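35 kDa hemin binding protein (Porphyromonas gingivalis, PDB 5Y1A) probably binds hemin and joins a thioredoxin domain to a beta-sandwich domain in a cargo of the type IX secretion system. Local coordinates at residues G141-K153 / T162-I174. Residues are numbered along the deposited sequence; the frame is centred on the assembly and turned at random.
Sequences GTAPAEVNLKLTK and TATFTGKVDADLI
L149 and F165 face each other on the apolar side of two antiparallel strands, 145-153 and 162-169, and show how differently the two faces of one strand pair can be packed. L149 CG lies in the plane of the phenyl ring and meets its edge, 3.6 Å from F165 CD1, the two side chains crossing at a slant. V147 runs alongside F165, its CG2, anti to the backbone N, reaching the phenylalanine CB. The tightest carbon contact is further along, where L151 CD2 presses to 3.4 Å from A163 CB, closer than ordinary van der Waals contact. Strand 245-252 packs on this face, V251 against V147, A249 against L149 and F165, V247 against L151: the strand pair is a beta hairpin of the beta-sandwich domain, its sheet packed on a second one. Where strand 145-153 begins, the D170 N-H bonds almost straight to P144 O (2.8 Å, 170°), and L173 CD2 meets P144 CG at 3.7 Å.

The other face is polar and more open. T152 and T162 join hydroxyls, OG1 to OG1 at 2.7 Å, each OG1 held between its own backbone N and carbonyl carbon. One water ties T162 OG1 and T164 OG1 to K150 O; another links N148 ND2 with T166 OG1. The same amide nitrogen donates to E146 OE1 (3.1 Å) from above the carboxylate plane, while the K150 chain bends away to a salt bridge with E275.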
# COMPACT_ATOMS: atom_id res chain seq x y z
N GLY A 141 -5.68 24.63 -0.95
CA GLY A 141 -4.35 24.00 -0.98
C GLY A 141 -3.77 23.67 0.39
O GLY A 141 -2.66 23.13 0.48
N THR A 142 -4.51 23.99 1.45
CA THR A 142 -4.05 23.76 2.81
C THR A 142 -4.94 22.76 3.56
O THR A 142 -6.08 22.50 3.17
CB THR A 142 -4.00 25.06 3.65
OG1 THR A 142 -5.33 25.43 4.04
CG2 THR A 142 -3.35 26.20 2.89
N ALA A 143 -4.43 22.27 4.67
CA ALA A 143 -5.13 21.24 5.43
C ALA A 143 -4.73 21.37 6.89
O ALA A 143 -3.61 21.83 7.19
CB ALA A 143 -4.75 19.86 4.88
N PRO A 144 -5.63 21.00 7.82
CA PRO A 144 -5.35 21.08 9.25
C PRO A 144 -4.65 19.84 9.85
O PRO A 144 -4.63 19.69 11.05
CB PRO A 144 -6.75 21.23 9.84
CG PRO A 144 -7.59 20.41 8.95
CD PRO A 144 -7.04 20.62 7.56
N ALA A 145 -4.10 18.98 9.00
CA ALA A 145 -3.28 17.85 9.46
C ALA A 145 -2.21 17.56 8.43
O ALA A 145 -2.32 17.99 7.27
CB ALA A 145 -4.14 16.60 9.72
N GLU A 146 -1.18 16.84 8.86
CA GLU A 146 -0.13 16.40 7.96
C GLU A 146 0.30 15.02 8.43
O GLU A 146 0.25 14.72 9.64
CB GLU A 146 1.04 17.39 7.99
CG GLU A 146 2.34 16.95 7.37
CD GLU A 146 3.45 17.94 7.68
OE1 GLU A 146 4.21 17.73 8.66
OE2 GLU A 146 3.52 18.95 6.94
N VAL A 147 0.71 14.19 7.48
CA VAL A 147 1.27 12.88 7.84
C VAL A 147 2.46 12.58 6.94
O VAL A 147 2.37 12.70 5.70
CB VAL A 147 0.22 11.74 7.87
CG1 VAL A 147 -0.53 11.63 6.56
CG2 VAL A 147 0.87 10.41 8.28
N ASN A 148 3.55 12.21 7.60
CA ASN A 148 4.83 11.92 6.98
C ASN A 148 5.13 10.45 7.19
O ASN A 148 4.79 9.89 8.23
CB ASN A 148 5.92 12.78 7.63
CG ASN A 148 5.66 14.27 7.48
OD1 ASN A 148 5.58 14.79 6.36
ND2 ASN A 148 5.47 14.95 8.60
N LEU A 149 5.80 9.84 6.21
CA LEU A 149 6.06 8.41 6.23
C LEU A 149 7.55 8.13 6.15
O LEU A 149 8.28 8.72 5.32
CB LEU A 149 5.39 7.76 5.02
CG LEU A 149 3.88 7.51 5.00
CD1 LEU A 149 3.07 8.82 5.03
CD2 LEU A 149 3.57 6.70 3.76
N LYS A 150 8.01 7.25 7.04
CA LYS A 150 9.34 6.68 6.95
C LYS A 150 9.17 5.17 6.84
O LYS A 150 8.68 4.52 7.77
CB LYS A 150 10.23 7.09 8.14
CG LYS A 150 11.58 6.35 8.21
CD LYS A 150 12.43 6.53 6.95
CE LYS A 150 13.64 5.56 7.00
NZ LYS A 150 14.67 5.83 5.96
N LEU A 151 9.58 4.64 5.70
CA LEU A 151 9.45 3.21 5.45
C LEU A 151 10.79 2.52 5.52
O LEU A 151 11.82 3.13 5.20
CB LEU A 151 8.89 2.98 4.03
CG LEU A 151 7.59 3.72 3.67
CD1 LEU A 151 7.17 3.33 2.24
CD2 LEU A 151 6.46 3.41 4.70
N THR A 152 10.78 1.24 5.89
CA THR A 152 11.95 0.37 5.64
C THR A 152 11.46 -0.91 4.99
O THR A 152 10.36 -1.38 5.27
CB THR A 152 12.81 0.06 6.91
OG1 THR A 152 12.11 -0.85 7.78
CG2 THR A 152 13.20 1.33 7.67
N LYS A 153 12.26 -1.47 4.09
CA LYS A 153 11.86 -2.71 3.44
C LYS A 153 12.57 -3.94 3.97
O LYS A 153 13.74 -3.87 4.33
CB LYS A 153 12.02 -2.63 1.93
CG LYS A 153 13.42 -2.37 1.46
CD LYS A 153 13.44 -2.32 -0.06
CE LYS A 153 14.88 -2.16 -0.54
NZ LYS A 153 14.95 -2.05 -2.05
N THR A 162 8.52 -2.10 7.47
CA THR A 162 8.00 -1.23 8.52
C THR A 162 7.55 0.11 7.91
O THR A 162 8.05 0.53 6.87
CB THR A 162 9.04 -0.98 9.65
OG1 THR A 162 10.01 -0.03 9.20
CG2 THR A 162 9.74 -2.31 10.05
N ALA A 163 6.63 0.76 8.60
CA ALA A 163 6.14 2.07 8.18
C ALA A 163 5.90 2.86 9.45
O ALA A 163 5.16 2.43 10.35
CB ALA A 163 4.86 1.93 7.36
N THR A 164 6.57 4.00 9.55
CA THR A 164 6.37 4.88 10.69
C THR A 164 5.69 6.14 10.18
O THR A 164 6.20 6.81 9.27
CB THR A 164 7.72 5.22 11.36
OG1 THR A 164 8.34 4.00 11.77
CG2 THR A 164 7.48 6.08 12.59
N PHE A 165 4.51 6.43 10.74
CA PHE A 165 3.69 7.55 10.32
C PHE A 165 3.74 8.55 11.44
O PHE A 165 3.37 8.24 12.57
CB PHE A 165 2.22 7.13 10.12
CG PHE A 165 2.07 5.93 9.25
CD1 PHE A 165 2.50 5.98 7.93
CD2 PHE A 165 1.58 4.73 9.75
CE1 PHE A 165 2.37 4.87 7.11
CE2 PHE A 165 1.45 3.61 8.92
CZ PHE A 165 1.87 3.69 7.60
N THR A 166 4.23 9.74 11.13
CA THR A 166 4.35 10.79 12.13
C THR A 166 3.69 12.02 11.55
O THR A 166 3.81 12.30 10.36
CB THR A 166 5.83 11.12 12.46
OG1 THR A 166 6.52 11.48 11.26
CG2 THR A 166 6.53 9.90 13.12
N GLY A 167 3.02 12.77 12.40
CA GLY A 167 2.35 13.95 11.89
C GLY A 167 1.89 14.90 12.96
O GLY A 167 2.24 14.76 14.14
N LYS A 168 1.10 15.88 12.55
CA LYS A 168 0.58 16.88 13.47
C LYS A 168 -0.76 17.36 12.97
O LYS A 168 -1.00 17.37 11.77
CB LYS A 168 1.52 18.09 13.56
CG LYS A 168 2.64 17.93 14.56
CD LYS A 168 3.32 19.26 14.82
CE LYS A 168 4.23 19.19 16.04
NZ LYS A 168 5.22 18.07 15.94
N VAL A 169 -1.62 17.76 13.90
CA VAL A 169 -2.91 18.35 13.55
C VAL A 169 -2.97 19.75 14.18
O VAL A 169 -2.36 19.99 15.23
CB VAL A 169 -4.13 17.47 13.98
CG1 VAL A 169 -3.98 16.03 13.46
CG2 VAL A 169 -4.33 17.44 15.52
N ASP A 170 -3.69 20.65 13.53
CA ASP A 170 -3.94 21.97 14.06
C ASP A 170 -4.76 21.92 15.35
O ASP A 170 -5.49 20.95 15.60
CB ASP A 170 -4.68 22.83 13.04
CG ASP A 170 -3.78 23.42 11.98
OD1 ASP A 170 -2.56 23.56 12.21
OD2 ASP A 170 -4.32 23.74 10.92
N ALA A 171 -4.67 22.99 16.14
CA ALA A 171 -5.35 23.08 17.44
C ALA A 171 -6.84 22.72 17.44
O ALA A 171 -7.35 22.09 18.38
CB ALA A 171 -5.15 24.50 18.06
N ASP A 172 -7.54 23.11 16.38
CA ASP A 172 -8.98 22.92 16.31
C ASP A 172 -9.37 21.44 16.19
O ASP A 172 -10.51 21.06 16.47
CB ASP A 172 -9.57 23.75 15.19
CG ASP A 172 -9.05 23.35 13.81
OD1 ASP A 172 -7.89 23.68 13.46
OD2 ASP A 172 -9.82 22.71 13.08
N LEU A 173 -8.40 20.61 15.81
CA LEU A 173 -8.65 19.19 15.65
C LEU A 173 -8.26 18.37 16.88
O LEU A 173 -8.65 17.20 17.01
CB LEU A 173 -7.90 18.69 14.40
CG LEU A 173 -8.70 18.40 13.13
CD1 LEU A 173 -9.80 19.37 12.80
CD2 LEU A 173 -7.77 18.15 11.91
N ILE A 174 -7.50 18.97 17.80
CA ILE A 174 -6.96 18.20 18.94
C ILE A 174 -8.11 17.78 19.85
O ILE A 174 -8.89 18.63 20.31
CB ILE A 174 -5.87 18.99 19.73
CG1 ILE A 174 -4.68 19.36 18.83
CG2 ILE A 174 -5.42 18.20 20.95
CD1 ILE A 174 -3.60 20.24 19.50
O HOH W 1 6.89 14.12 10.76
O HOH W 2 9.82 2.68 9.53